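Hypothetical sugar ABC-transporter sugar binding protein (Arthrobacter globiformis, PDB 7BVT) binds the cyclic tetrasaccharide cyclic alpha-maltosyl-(1→6)-maltose and, as a solute-binding protein, probably hands it to an ABC transporter for uptake. Local coordinates at residues Tyr146-Phe151 / Asp157-Pro162; Thr163-Leu168 / Gly227-Gln232; Val235-Ile238 / Val242-Tyr245; Thr279-Tyr284 / Val362-Asp367; Gln324-Ser329 / Asp339-Gly344. All blocks are in the same frame, centred on the assembly; numbering follows the deposited sequence.

Contact 1. Residues Tyr146-Phe151 / Asp157-Pro162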
# COMPACT_ATOMS: atom_id res chain seq x y z
N TYR A 146 13.37 -12.15 -2.11
CA TYR A 146 13.82 -13.54 -2.11
C TYR A 146 15.15 -13.64 -1.39
O TYR A 146 15.89 -12.66 -1.28
CB TYR A 146 13.90 -14.06 -3.54
CG TYR A 146 14.99 -13.48 -4.39
CD1 TYR A 146 14.89 -12.24 -5.00
CD2 TYR A 146 16.15 -14.23 -4.64
CE1 TYR A 146 15.91 -11.72 -5.79
CE2 TYR A 146 17.12 -13.75 -5.48
CZ TYR A 146 17.04 -12.48 -6.03
OH TYR A 146 18.06 -12.01 -6.84
N ASN A 147 15.45 -14.87 -1.03
CA ASN A 147 16.68 -15.21 -0.26
C ASN A 147 17.72 -15.73 -1.25
O ASN A 147 17.54 -16.84 -1.79
CB ASN A 147 16.33 -16.22 0.81
CG ASN A 147 17.50 -16.68 1.67
OD1 ASN A 147 18.62 -16.69 1.20
ND2 ASN A 147 17.19 -17.03 2.90
N LYS A 148 18.78 -14.96 -1.48
CA LYS A 148 19.75 -15.33 -2.53
C LYS A 148 20.49 -16.60 -2.10
O LYS A 148 20.81 -17.42 -2.97
CB LYS A 148 20.73 -14.17 -2.77
CG LYS A 148 20.11 -12.87 -3.23
CD LYS A 148 21.17 -11.98 -3.91
CE LYS A 148 20.68 -10.56 -4.14
NZ LYS A 148 21.74 -9.76 -4.81
N THR A 149 20.80 -16.75 -0.81
CA THR A 149 21.59 -17.91 -0.34
C THR A 149 20.78 -19.19 -0.58
O THR A 149 21.32 -20.19 -1.14
CB THR A 149 21.96 -17.80 1.13
OG1 THR A 149 22.70 -16.57 1.15
CG2 THR A 149 22.72 -19.03 1.62
N LEU A 150 19.49 -19.16 -0.24
CA LEU A 150 18.62 -20.35 -0.43
C LEU A 150 18.42 -20.64 -1.92
O LEU A 150 18.43 -21.82 -2.31
CB LEU A 150 17.29 -20.14 0.28
CG LEU A 150 16.36 -21.35 0.25
CD1 LEU A 150 17.07 -22.58 0.75
CD2 LEU A 150 15.14 -21.11 1.09
N PHE A 151 18.16 -19.62 -2.75
CA PHE A 151 18.11 -19.77 -4.22
C PHE A 151 19.37 -20.46 -4.72
O PHE A 151 19.30 -21.41 -5.47
CB PHE A 151 18.04 -18.43 -4.94
CG PHE A 151 16.65 -17.95 -5.29
CD1 PHE A 151 15.64 -17.90 -4.34
CD2 PHE A 151 16.42 -17.52 -6.57
CE1 PHE A 151 14.36 -17.50 -4.72
CE2 PHE A 151 15.16 -17.03 -6.91
CZ PHE A 151 14.16 -17.02 -5.97
N ASP A 157 20.07 -19.39 -10.00
CA ASP A 157 20.94 -18.19 -10.13
C ASP A 157 20.47 -17.20 -9.08
O ASP A 157 19.33 -16.71 -9.13
CB ASP A 157 20.91 -17.65 -11.56
CG ASP A 157 21.76 -16.42 -11.79
OD1 ASP A 157 22.21 -15.80 -10.80
OD2 ASP A 157 21.83 -16.02 -12.94
N PRO A 158 21.31 -16.87 -8.06
CA PRO A 158 20.88 -15.95 -7.00
C PRO A 158 20.62 -14.50 -7.46
O PRO A 158 20.09 -13.76 -6.62
CB PRO A 158 22.08 -16.05 -6.02
CG PRO A 158 23.25 -16.26 -6.95
CD PRO A 158 22.72 -17.30 -7.91
N GLU A 159 20.94 -14.16 -8.71
CA GLU A 159 20.81 -12.77 -9.24
C GLU A 159 19.68 -12.72 -10.28
O GLU A 159 19.56 -11.70 -10.87
CB GLU A 159 22.13 -12.29 -9.88
CG GLU A 159 23.27 -12.24 -8.88
CD GLU A 159 22.99 -11.31 -7.72
OE1 GLU A 159 22.36 -10.31 -7.96
OE2 GLU A 159 23.38 -11.64 -6.59
N ASN A 160 18.89 -13.79 -10.45
CA ASN A 160 17.94 -13.97 -11.58
C ASN A 160 16.57 -14.35 -11.02
O ASN A 160 16.17 -15.50 -11.13
CB ASN A 160 18.39 -15.07 -12.55
CG ASN A 160 17.47 -15.36 -13.72
OD1 ASN A 160 16.94 -14.43 -14.33
ND2 ASN A 160 17.31 -16.65 -14.07
N PRO A 161 15.84 -13.47 -10.30
CA PRO A 161 14.57 -13.92 -9.72
C PRO A 161 13.58 -14.21 -10.83
O PRO A 161 13.67 -13.72 -11.97
CB PRO A 161 14.15 -12.73 -8.86
CG PRO A 161 14.82 -11.56 -9.48
CD PRO A 161 16.17 -12.08 -9.92
N PRO A 162 12.49 -14.92 -10.47
CA PRO A 162 11.43 -15.19 -11.42
C PRO A 162 10.76 -13.91 -11.94
O PRO A 162 10.70 -12.96 -11.18
CB PRO A 162 10.49 -16.07 -10.63
CG PRO A 162 10.78 -15.77 -9.21
CD PRO A 162 12.29 -15.55 -9.17
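The phenol of Y146 reaches the turn opposite it and donates from OH to P158 O, at 2.7 Å. The acceptor lies at the edge of the phenol ring, in its plane, while the donor sits tilted 32° from the carbonyl plane. P161 covers one face of the same ring: its CB is 4.1 Å from the ring centroid, a CH-pi contact. Y146 CD2 in turn stands over the centre of the F151 ring, whose edge meets P162 CD, 3.9 Å from F151 CE2. K148 runs extended past P158 O to a salt bridge, with NZ 3.1 Å from E159 OE2 on its syn lone pair and a weak bond to OE1; E159 bends at chi2 (-59°) to present both oxygens. Behind this first shell, D157 to N160 form a type I turn, and D157 OD1 accepts from E159 N (2.9 Å) in an Asx turn. N147 caps the helix that starts at K148, its OD1 taking L150 N at 3.0 Å. The loop 157-162 thus packs against the junction of strand 140-147 and helix 148-153, with Y144 touching F151, P161 and P162, I175 of helix 165-179 touching F151, and Y146 pairing through its backbone with G278.

Contact 2. Residues Thr163-Leu168 / Gly227-Gln232; sequences TTWDEL and GAEALQ
W165, in the first turn of helix 165-179, pushes the far end of its indole against E229 and A230 on helix 225-239, a small buried helix-helix contact in one lobe of the type 2 periplasmic-binding fold. Only CZ3 and CH2, at the far end of the six-membered ring, touch the second helix. CH2 lies 3.7 Å from A230 CA, so the indole meets the helix backbone itself, and the A230 methyl is only a little farther from the same atom. With CG beside its backbone N (chi1 -69°), the indole is carried out toward the second helix. Outside the two segments, NE1 is hydrogen-bonded to Q207 OE1 and the ring stacks with that of Y233. The helix start that carries W165 is capped by T164, whose OG1 accepts from E167 N at 3.0 Å. E167 reaches back along the helix start, OE1 accepting from both T163 N and T163 OG1 on the same face of the carboxylate. The extended chain of E229 crosses the indole, its carboxylate turned 71° from the ring plane. That carboxylate also lies close to D287, which may raise its pKa. E229 CG sits 4.0 Å from W165 CZ3. The same CZ3 comes to 3.6 Å from E229 O.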
# COMPACT_ATOMS: atom_id res chain seq x y z
N THR A 163 10.28 -13.94 -13.18
CA THR A 163 9.66 -12.75 -13.81
C THR A 163 8.19 -13.04 -14.13
O THR A 163 7.48 -12.05 -14.28
CB THR A 163 10.39 -12.27 -15.06
OG1 THR A 163 10.25 -13.26 -16.06
CG2 THR A 163 11.85 -12.00 -14.76
N THR A 164 7.80 -14.31 -14.20
CA THR A 164 6.43 -14.73 -14.48
C THR A 164 5.88 -15.63 -13.37
O THR A 164 6.64 -16.21 -12.62
CB THR A 164 6.32 -15.43 -15.84
OG1 THR A 164 6.98 -16.70 -15.73
CG2 THR A 164 6.91 -14.62 -16.96
N TRP A 165 4.57 -15.83 -13.35
CA TRP A 165 3.95 -16.82 -12.41
C TRP A 165 4.52 -18.21 -12.66
O TRP A 165 4.81 -18.90 -11.73
CB TRP A 165 2.45 -16.82 -12.60
CG TRP A 165 1.77 -15.57 -12.12
CD1 TRP A 165 2.35 -14.42 -11.63
CD2 TRP A 165 0.36 -15.37 -12.08
NE1 TRP A 165 1.37 -13.53 -11.28
CE2 TRP A 165 0.15 -14.09 -11.54
CE3 TRP A 165 -0.75 -16.16 -12.36
CZ2 TRP A 165 -1.13 -13.56 -11.35
CZ3 TRP A 165 -2.02 -15.65 -12.14
CH2 TRP A 165 -2.20 -14.36 -11.66
N ASP A 166 4.70 -18.56 -13.93
CA ASP A 166 5.21 -19.90 -14.26
C ASP A 166 6.65 -20.05 -13.76
O ASP A 166 6.98 -21.08 -13.25
CB ASP A 166 5.09 -20.15 -15.76
CG ASP A 166 3.74 -20.70 -16.16
OD1 ASP A 166 2.92 -20.94 -15.29
OD2 ASP A 166 3.50 -20.79 -17.36
N GLU A 167 7.47 -19.03 -13.91
CA GLU A 167 8.85 -19.05 -13.40
C GLU A 167 8.84 -19.19 -11.89
O GLU A 167 9.66 -19.84 -11.34
CB GLU A 167 9.62 -17.82 -13.85
CG GLU A 167 9.96 -17.88 -15.33
CD GLU A 167 10.66 -16.68 -15.89
OE1 GLU A 167 11.08 -15.81 -15.11
OE2 GLU A 167 10.76 -16.60 -17.11
N LEU A 168 7.93 -18.50 -11.19
CA LEU A 168 7.89 -18.54 -9.73
C LEU A 168 7.49 -19.94 -9.32
O LEU A 168 8.06 -20.46 -8.38
CB LEU A 168 6.96 -17.45 -9.18
CG LEU A 168 6.73 -17.44 -7.68
CD1 LEU A 168 6.22 -16.06 -7.20
CD2 LEU A 168 5.71 -18.48 -7.28
N GLY A 227 -10.13 -13.49 -12.26
CA GLY A 227 -10.15 -13.86 -10.84
C GLY A 227 -9.79 -15.31 -10.60
O GLY A 227 -9.09 -15.62 -9.65
N ALA A 228 -10.37 -16.24 -11.39
CA ALA A 228 -10.08 -17.68 -11.23
C ALA A 228 -8.61 -17.95 -11.60
O ALA A 228 -8.00 -18.75 -10.90
CB ALA A 228 -10.99 -18.50 -12.12
N GLU A 229 -8.06 -17.24 -12.56
CA GLU A 229 -6.62 -17.42 -12.92
C GLU A 229 -5.77 -17.06 -11.69
O GLU A 229 -4.85 -17.80 -11.31
CB GLU A 229 -6.25 -16.51 -14.10
CG GLU A 229 -4.87 -16.81 -14.63
CD GLU A 229 -4.41 -15.91 -15.76
OE1 GLU A 229 -5.25 -15.25 -16.37
OE2 GLU A 229 -3.14 -15.90 -16.00
N ALA A 230 -6.08 -15.94 -11.03
CA ALA A 230 -5.29 -15.49 -9.87
C ALA A 230 -5.49 -16.47 -8.71
O ALA A 230 -4.52 -16.81 -8.02
CB ALA A 230 -5.65 -14.06 -9.49
N LEU A 231 -6.73 -16.86 -8.41
CA LEU A 231 -6.95 -17.80 -7.27
C LEU A 231 -6.39 -19.20 -7.59
O LEU A 231 -5.86 -19.86 -6.67
CB LEU A 231 -8.44 -17.84 -6.90
CG LEU A 231 -8.74 -18.70 -5.66
CD1 LEU A 231 -7.93 -18.29 -4.45
CD2 LEU A 231 -10.24 -18.69 -5.33
N GLN A 232 -6.45 -19.64 -8.84
CA GLN A 232 -5.88 -20.97 -9.23
C GLN A 232 -4.37 -20.93 -9.04
O GLN A 232 -3.78 -21.96 -8.63
CB GLN A 232 -6.22 -21.27 -10.68
CG GLN A 232 -5.89 -22.72 -11.06
CD GLN A 232 -6.78 -23.68 -10.30
OE1 GLN A 232 -8.03 -23.64 -10.44
NE2 GLN A 232 -6.18 -24.54 -9.49

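Contact 3. Residues Val235-Ile238 / Val242-Tyr245; sequences VDLI and VSPY
Past the end of helix 225-239 the chain doubles back so that S243 N donates to L237 O, at 3.0 Å and 159°, meeting the carbonyl from above its plane. In the same reversal of the chain S243 O faces I238, lying 3.2 Å from I238 CA in a CA-H...O contact whose angle at the hydrogen is 151°. S243 thus meets the helix end twice, through N at L237 and through O at I238.

S243 OG stands beside its own backbone N (chi1 -56°), which lays it against L237, 3.4 Å from CB. The hydroxyls of the loop are not left with carbon alone: S243 OG is hydrogen-bonded to Y184 O, and Y245, whose ring leads away from the helix end, has its OH hydrogen-bonded with E389 OE2. L237 also turns CD2 toward the valine before the serine, 3.9 Å from V242 CG1, and the two chains pass at a slant.

This is the C-terminal end of a helix in the lobe of a periplasmic-binding fold that also carries helix 165-179, which supplies L168 and K169 against L237, and Q173 against V242. On the other flank I238 splits its branches: CG1 presses on S243 O at 3.2 Å, while CG2 meets the start of Y245, 4.2 Å from its CB. In the bend between the two segments, S240 OG lies within hydrogen-bonding range of both L237 O and D236 O, which must share its one proton or take it in turn, and it is also bonded with V242 N.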
# COMPACT_ATOMS: atom_id res chain seq x y z
N VAL A 235 -3.86 -21.47 -5.40
CA VAL A 235 -4.23 -22.86 -4.98
C VAL A 235 -3.19 -23.85 -5.53
O VAL A 235 -2.80 -24.80 -4.82
CB VAL A 235 -5.65 -23.21 -5.41
CG1 VAL A 235 -5.95 -24.69 -5.25
CG2 VAL A 235 -6.65 -22.36 -4.63
N ASP A 236 -2.67 -23.55 -6.72
CA ASP A 236 -1.63 -24.42 -7.34
C ASP A 236 -0.36 -24.36 -6.52
O ASP A 236 0.28 -25.41 -6.35
CB ASP A 236 -1.30 -24.06 -8.78
CG ASP A 236 -2.39 -24.42 -9.76
OD1 ASP A 236 -3.33 -25.11 -9.37
OD2 ASP A 236 -2.30 -23.97 -10.91
N LEU A 237 0.06 -23.19 -6.07
CA LEU A 237 1.26 -23.02 -5.19
C LEU A 237 1.07 -23.81 -3.90
O LEU A 237 2.02 -24.47 -3.46
CB LEU A 237 1.52 -21.53 -4.89
CG LEU A 237 2.06 -20.74 -6.08
CD1 LEU A 237 1.90 -19.25 -5.86
CD2 LEU A 237 3.55 -21.08 -6.27
N ILE A 238 -0.11 -23.75 -3.30
CA ILE A 238 -0.37 -24.42 -2.00
C ILE A 238 -0.40 -25.94 -2.23
O ILE A 238 0.27 -26.64 -1.42
CB ILE A 238 -1.70 -23.94 -1.42
CG1 ILE A 238 -1.61 -22.47 -1.03
CG2 ILE A 238 -2.12 -24.83 -0.26
CD1 ILE A 238 -2.98 -21.80 -0.79
N VAL A 242 4.73 -25.79 -2.59
CA VAL A 242 5.69 -24.64 -2.76
C VAL A 242 5.34 -23.52 -1.78
O VAL A 242 6.27 -22.93 -1.19
CB VAL A 242 5.75 -24.15 -4.21
CG1 VAL A 242 6.49 -22.81 -4.30
CG2 VAL A 242 6.37 -25.19 -5.11
N SER A 243 4.05 -23.28 -1.54
CA SER A 243 3.54 -22.22 -0.62
C SER A 243 2.55 -22.81 0.37
O SER A 243 1.35 -22.76 0.11
CB SER A 243 2.83 -21.16 -1.46
OG SER A 243 3.72 -20.68 -2.45
N PRO A 244 2.97 -23.47 1.46
CA PRO A 244 2.00 -24.13 2.31
C PRO A 244 0.97 -23.16 2.87
O PRO A 244 1.27 -22.04 3.16
CB PRO A 244 2.84 -24.78 3.43
CG PRO A 244 4.18 -24.99 2.77
CD PRO A 244 4.36 -23.78 1.87
N TYR A 245 -0.21 -23.71 3.13
CA TYR A 245 -1.30 -23.01 3.83
C TYR A 245 -0.91 -22.72 5.27
O TYR A 245 -0.27 -23.57 5.94
CB TYR A 245 -2.59 -23.83 3.79
CG TYR A 245 -3.67 -23.21 4.65
CD1 TYR A 245 -4.17 -21.96 4.36
CD2 TYR A 245 -4.16 -23.86 5.78
CE1 TYR A 245 -5.17 -21.38 5.14
CE2 TYR A 245 -5.13 -23.29 6.58
CZ TYR A 245 -5.66 -22.06 6.25
OH TYR A 245 -6.61 -21.49 7.06

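Contact 4. Residues Thr279-Tyr284 / Val362-Asp367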
# COMPACT_ATOMS: atom_id res chain seq x y z
N THR A 279 15.45 -8.21 -4.45
CA THR A 279 14.12 -7.64 -4.69
C THR A 279 13.87 -7.65 -6.18
O THR A 279 14.81 -7.64 -7.02
CB THR A 279 13.99 -6.24 -4.07
OG1 THR A 279 14.85 -5.39 -4.84
CG2 THR A 279 14.28 -6.20 -2.60
N ALA A 280 12.60 -7.65 -6.57
CA ALA A 280 12.22 -7.53 -7.97
C ALA A 280 10.78 -7.08 -8.10
O ALA A 280 10.04 -7.14 -7.08
CB ALA A 280 12.35 -8.87 -8.68
N GLN A 281 10.46 -6.66 -9.31
CA GLN A 281 9.06 -6.49 -9.74
C GLN A 281 8.28 -7.76 -9.36
O GLN A 281 8.82 -8.89 -9.48
CB GLN A 281 9.06 -6.22 -11.25
CG GLN A 281 7.67 -6.17 -11.87
CD GLN A 281 7.71 -5.87 -13.34
OE1 GLN A 281 7.32 -4.77 -13.77
NE2 GLN A 281 8.23 -6.80 -14.12
N VAL A 282 7.01 -7.62 -8.97
CA VAL A 282 6.19 -8.82 -8.65
C VAL A 282 6.04 -9.65 -9.92
O VAL A 282 5.63 -9.12 -10.96
CB VAL A 282 4.81 -8.49 -8.09
CG1 VAL A 282 4.13 -9.81 -7.71
CG2 VAL A 282 4.93 -7.62 -6.85
N PRO A 283 6.38 -10.96 -9.89
CA PRO A 283 6.18 -11.77 -11.10
C PRO A 283 4.74 -11.71 -11.58
O PRO A 283 3.82 -11.75 -10.75
CB PRO A 283 6.56 -13.18 -10.71
CG PRO A 283 7.59 -12.95 -9.60
CD PRO A 283 7.08 -11.73 -8.86
N TYR A 284 4.55 -11.65 -12.90
CA TYR A 284 3.20 -11.51 -13.51
C TYR A 284 3.01 -12.51 -14.63
O TYR A 284 3.98 -13.07 -15.16
CB TYR A 284 2.95 -10.08 -13.95
CG TYR A 284 3.78 -9.54 -15.09
CD1 TYR A 284 5.04 -9.00 -14.88
CD2 TYR A 284 3.25 -9.47 -16.36
CE1 TYR A 284 5.76 -8.43 -15.92
CE2 TYR A 284 3.96 -8.92 -17.42
CZ TYR A 284 5.21 -8.38 -17.19
OH TYR A 284 5.89 -7.79 -18.23
N VAL A 362 10.35 1.43 -6.68
CA VAL A 362 10.18 2.78 -7.28
C VAL A 362 9.58 2.63 -8.67
O VAL A 362 8.65 3.36 -9.01
CB VAL A 362 11.51 3.54 -7.26
CG1 VAL A 362 11.34 4.85 -8.01
CG2 VAL A 362 12.02 3.74 -5.83
N GLU A 363 10.12 1.71 -9.47
CA GLU A 363 9.72 1.54 -10.88
C GLU A 363 8.26 1.04 -10.91
O GLU A 363 7.52 1.44 -11.79
CB GLU A 363 10.72 0.59 -11.54
CG GLU A 363 12.07 1.27 -11.72
CD GLU A 363 13.10 0.43 -12.46
OE1 GLU A 363 13.95 1.01 -13.10
OE2 GLU A 363 13.03 -0.80 -12.36
N GLN A 364 7.83 0.34 -9.86
CA GLN A 364 6.45 -0.21 -9.86
C GLN A 364 5.45 0.91 -9.63
O GLN A 364 4.25 0.62 -9.77
CB GLN A 364 6.25 -1.25 -8.74
CG GLN A 364 6.89 -2.58 -9.10
CD GLN A 364 6.53 -3.69 -8.13
OE1 GLN A 364 6.26 -4.82 -8.56
NE2 GLN A 364 6.50 -3.40 -6.81
N MET A 365 5.86 2.13 -9.22
CA MET A 365 4.85 3.19 -8.94
C MET A 365 4.02 3.42 -10.21
O MET A 365 2.84 3.66 -10.08
CB MET A 365 5.51 4.47 -8.45
CG MET A 365 6.03 4.35 -7.03
SD MET A 365 4.79 4.06 -5.80
CE MET A 365 3.86 5.60 -5.90
N ALA A 366 4.59 3.20 -11.39
CA ALA A 366 3.92 3.40 -12.68
C ALA A 366 2.80 2.39 -12.89
O ALA A 366 1.83 2.72 -13.61
CB ALA A 366 4.97 3.29 -13.78
N ASP A 367 2.90 1.20 -12.32
CA ASP A 367 1.92 0.10 -12.54
C ASP A 367 1.05 -0.15 -11.30
O ASP A 367 0.38 -1.17 -11.27
CB ASP A 367 2.69 -1.14 -12.96
CG ASP A 367 3.49 -0.95 -14.25
OD1 ASP A 367 2.91 -0.42 -15.22
OD2 ASP A 367 4.64 -1.36 -14.28
O HOH W 1 5.90 -2.75 -12.47
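The carboxamide of Q364 is the flat group that meets the 279-284 chain. Its OE1 accepts from V282 N at 2.9 Å, with a nearly straight N-H...O angle of 166° and the donor tilted 29° from the carbonyl plane. Q281 CA, 3.5 Å from the same oxygen, lies off the same side of that plane as V282 N. V282 CG2 comes equally close to OE1, so the oxygen is set among carbon atoms around its single bond across the contact. The amide of Q281 belongs to a second, separate link, its plane turned 38° from that of Q364. One water donates to both Q281 OE1, at 2.8 Å, and D367 OD2, at 2.6 Å, bridging two oxygens that are 4.4 Å apart. Q281 reaches the water with CG anti to its backbone N and the chain stretched out.

The other end of the Q364 amide fixes its rotation, since NE2 donates to L142 O and more weakly to N141 OD1. Q364 thus spans from the chain at V282 to strand 140-147. L142 lines the glycan pocket, and the V282 side chain lies about 11 Å from a bound glucose. The arrangement is therefore a second-shell tie near the sugar site in the cleft of a periplasmic binding protein, joining residues 362-367 to residues 279-284.

Contact 5. Residues Gln324-Ser329 / Asp339-Gly344; sequences QVTEWS and DSVATG
V341 fits against V325 and T326, joining the short helix 339-342 to helix 322-332 in a buried helix-to-helix contact of the periplasmic-binding fold. Helix 322-332 also leans on helix 38-53 through W328, which touches A43, F44 and M47 and makes edge-to-face contacts with the rings of F319 and W36.

The apolar part is a meeting of branched side chains. V325 CG1 and V341 CG2 are 4.0 Å apart, and the two valines pass at a slant. V325 holds CG1 anti to its own backbone N (chi1 161°), the branch turned toward V341.

The one polar atom in the contact is T326 OG1, 3.5 Å from V341 CG1 and somewhat farther from CG2 of the same valine. That hydroxyl has its real partner one turn back, as it is hydrogen-bonded to P322 O, so the valine methyls merely cover a group already bonded along the helix.

Hydrogen bonds within each segment steady the two backbones. Just past the short helix, T343 reaches back to D339 O through OG1 (2.9 Å) and through N. The short helix is also held from outside, S340 OG bonding to D117 OD2 and the D339 backbone to that of D117. In helix 322-332, V325 O is gripped twice by S329, through OG at 2.7 Å and through N at 3.0 Å, which approach from opposite faces of the carbonyl plane.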
# COMPACT_ATOMS: atom_id res chain seq x y z
N GLN A 324 11.05 18.80 -1.14
CA GLN A 324 10.56 18.20 0.13
C GLN A 324 10.29 16.71 -0.08
O GLN A 324 10.73 15.90 0.73
CB GLN A 324 9.32 18.95 0.65
CG GLN A 324 9.68 20.20 1.44
CD GLN A 324 10.31 21.28 0.60
OE1 GLN A 324 11.54 21.42 0.56
NE2 GLN A 324 9.49 22.02 -0.14
N VAL A 325 9.59 16.36 -1.16
CA VAL A 325 9.22 14.96 -1.43
C VAL A 325 10.51 14.13 -1.59
O VAL A 325 10.59 13.01 -1.07
CB VAL A 325 8.35 14.91 -2.70
CG1 VAL A 325 8.29 13.51 -3.34
CG2 VAL A 325 6.97 15.47 -2.43
N THR A 326 11.54 14.68 -2.25
CA THR A 326 12.79 13.93 -2.46
C THR A 326 13.46 13.72 -1.11
O THR A 326 13.80 12.57 -0.75
CB THR A 326 13.74 14.70 -3.39
OG1 THR A 326 13.06 14.91 -4.62
CG2 THR A 326 15.03 13.96 -3.64
N GLU A 327 13.63 14.78 -0.34
CA GLU A 327 14.37 14.63 0.96
C GLU A 327 13.59 13.74 1.92
O GLU A 327 14.17 12.84 2.52
CB GLU A 327 14.68 15.96 1.65
CG GLU A 327 16.15 16.05 2.12
CD GLU A 327 16.48 16.15 3.61
OE1 GLU A 327 15.58 16.40 4.45
OE2 GLU A 327 17.69 15.98 3.94
N TRP A 328 12.26 13.93 2.01
CA TRP A 328 11.40 13.09 2.87
C TRP A 328 11.49 11.59 2.50
O TRP A 328 11.58 10.74 3.42
CB TRP A 328 9.96 13.60 2.70
CG TRP A 328 8.85 12.76 3.24
CD1 TRP A 328 7.92 12.15 2.47
CD2 TRP A 328 8.48 12.52 4.60
NE1 TRP A 328 7.00 11.52 3.24
CE2 TRP A 328 7.29 11.76 4.56
CE3 TRP A 328 8.98 12.89 5.86
CZ2 TRP A 328 6.62 11.35 5.71
CZ3 TRP A 328 8.33 12.46 6.99
CH2 TRP A 328 7.15 11.70 6.92
N SER A 329 11.38 11.26 1.22
CA SER A 329 11.43 9.87 0.73
C SER A 329 12.82 9.30 1.06
O SER A 329 12.91 8.22 1.66
CB SER A 329 11.15 9.83 -0.75
OG SER A 329 9.85 10.38 -1.02
N ASP A 339 5.17 11.59 -9.52
CA ASP A 339 5.71 10.86 -10.68
C ASP A 339 7.09 11.45 -11.01
O ASP A 339 8.03 10.69 -11.32
CB ASP A 339 4.77 10.92 -11.88
CG ASP A 339 3.46 10.13 -11.88
OD1 ASP A 339 3.19 9.46 -10.94
OD2 ASP A 339 2.68 10.29 -12.86
N SER A 340 7.20 12.77 -10.99
CA SER A 340 8.40 13.50 -11.47
C SER A 340 9.60 13.14 -10.60
O SER A 340 10.72 13.12 -11.10
CB SER A 340 8.21 14.96 -11.44
OG SER A 340 8.15 15.44 -10.12
N VAL A 341 9.37 12.78 -9.35
CA VAL A 341 10.50 12.40 -8.46
C VAL A 341 10.82 10.92 -8.67
O VAL A 341 11.99 10.59 -8.85
CB VAL A 341 10.20 12.77 -6.99
CG1 VAL A 341 11.28 12.22 -6.07
CG2 VAL A 341 10.04 14.25 -6.81
N ALA A 342 9.82 10.05 -8.70
CA ALA A 342 10.00 8.59 -8.89
C ALA A 342 10.75 8.32 -10.19
O ALA A 342 11.52 7.33 -10.22
CB ALA A 342 8.67 7.87 -8.88
N THR A 343 10.60 9.19 -11.20
CA THR A 343 11.23 9.00 -12.53
C THR A 343 12.39 9.97 -12.74
O THR A 343 12.97 9.92 -13.83
CB THR A 343 10.22 9.14 -13.67
OG1 THR A 343 9.76 10.49 -13.68
CG2 THR A 343 9.06 8.20 -13.54
N GLY A 344 12.73 10.77 -11.76
CA GLY A 344 13.81 11.78 -11.85
C GLY A 344 15.19 11.18 -11.63
O GLY A 344 15.36 10.36 -10.71

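Contacts 1, 2 and 4 meet around the consecutive residues P161, P162 and T163. P162 CB lies 3.6 Å from L168 N, linking contact 1 to contact 2, while P161 CG is 3.7 Å from A280 CB of contact 4. Contact 4 also meets contact 2 through T163 O and Y284 N, at 3.3 Å a probable hydrogen bond. Contact 3 joins through helix 225-239, with L237 CD2 3.5 Å from L168 CD2. Contact 5 touches only contact 4, V362 CG1 against A342 O at 3.3 Å, and its centre stands about 38 Å from that of contact 3. Contact 4 includes V282, whose side chain is about 11 Å from a bound glucose.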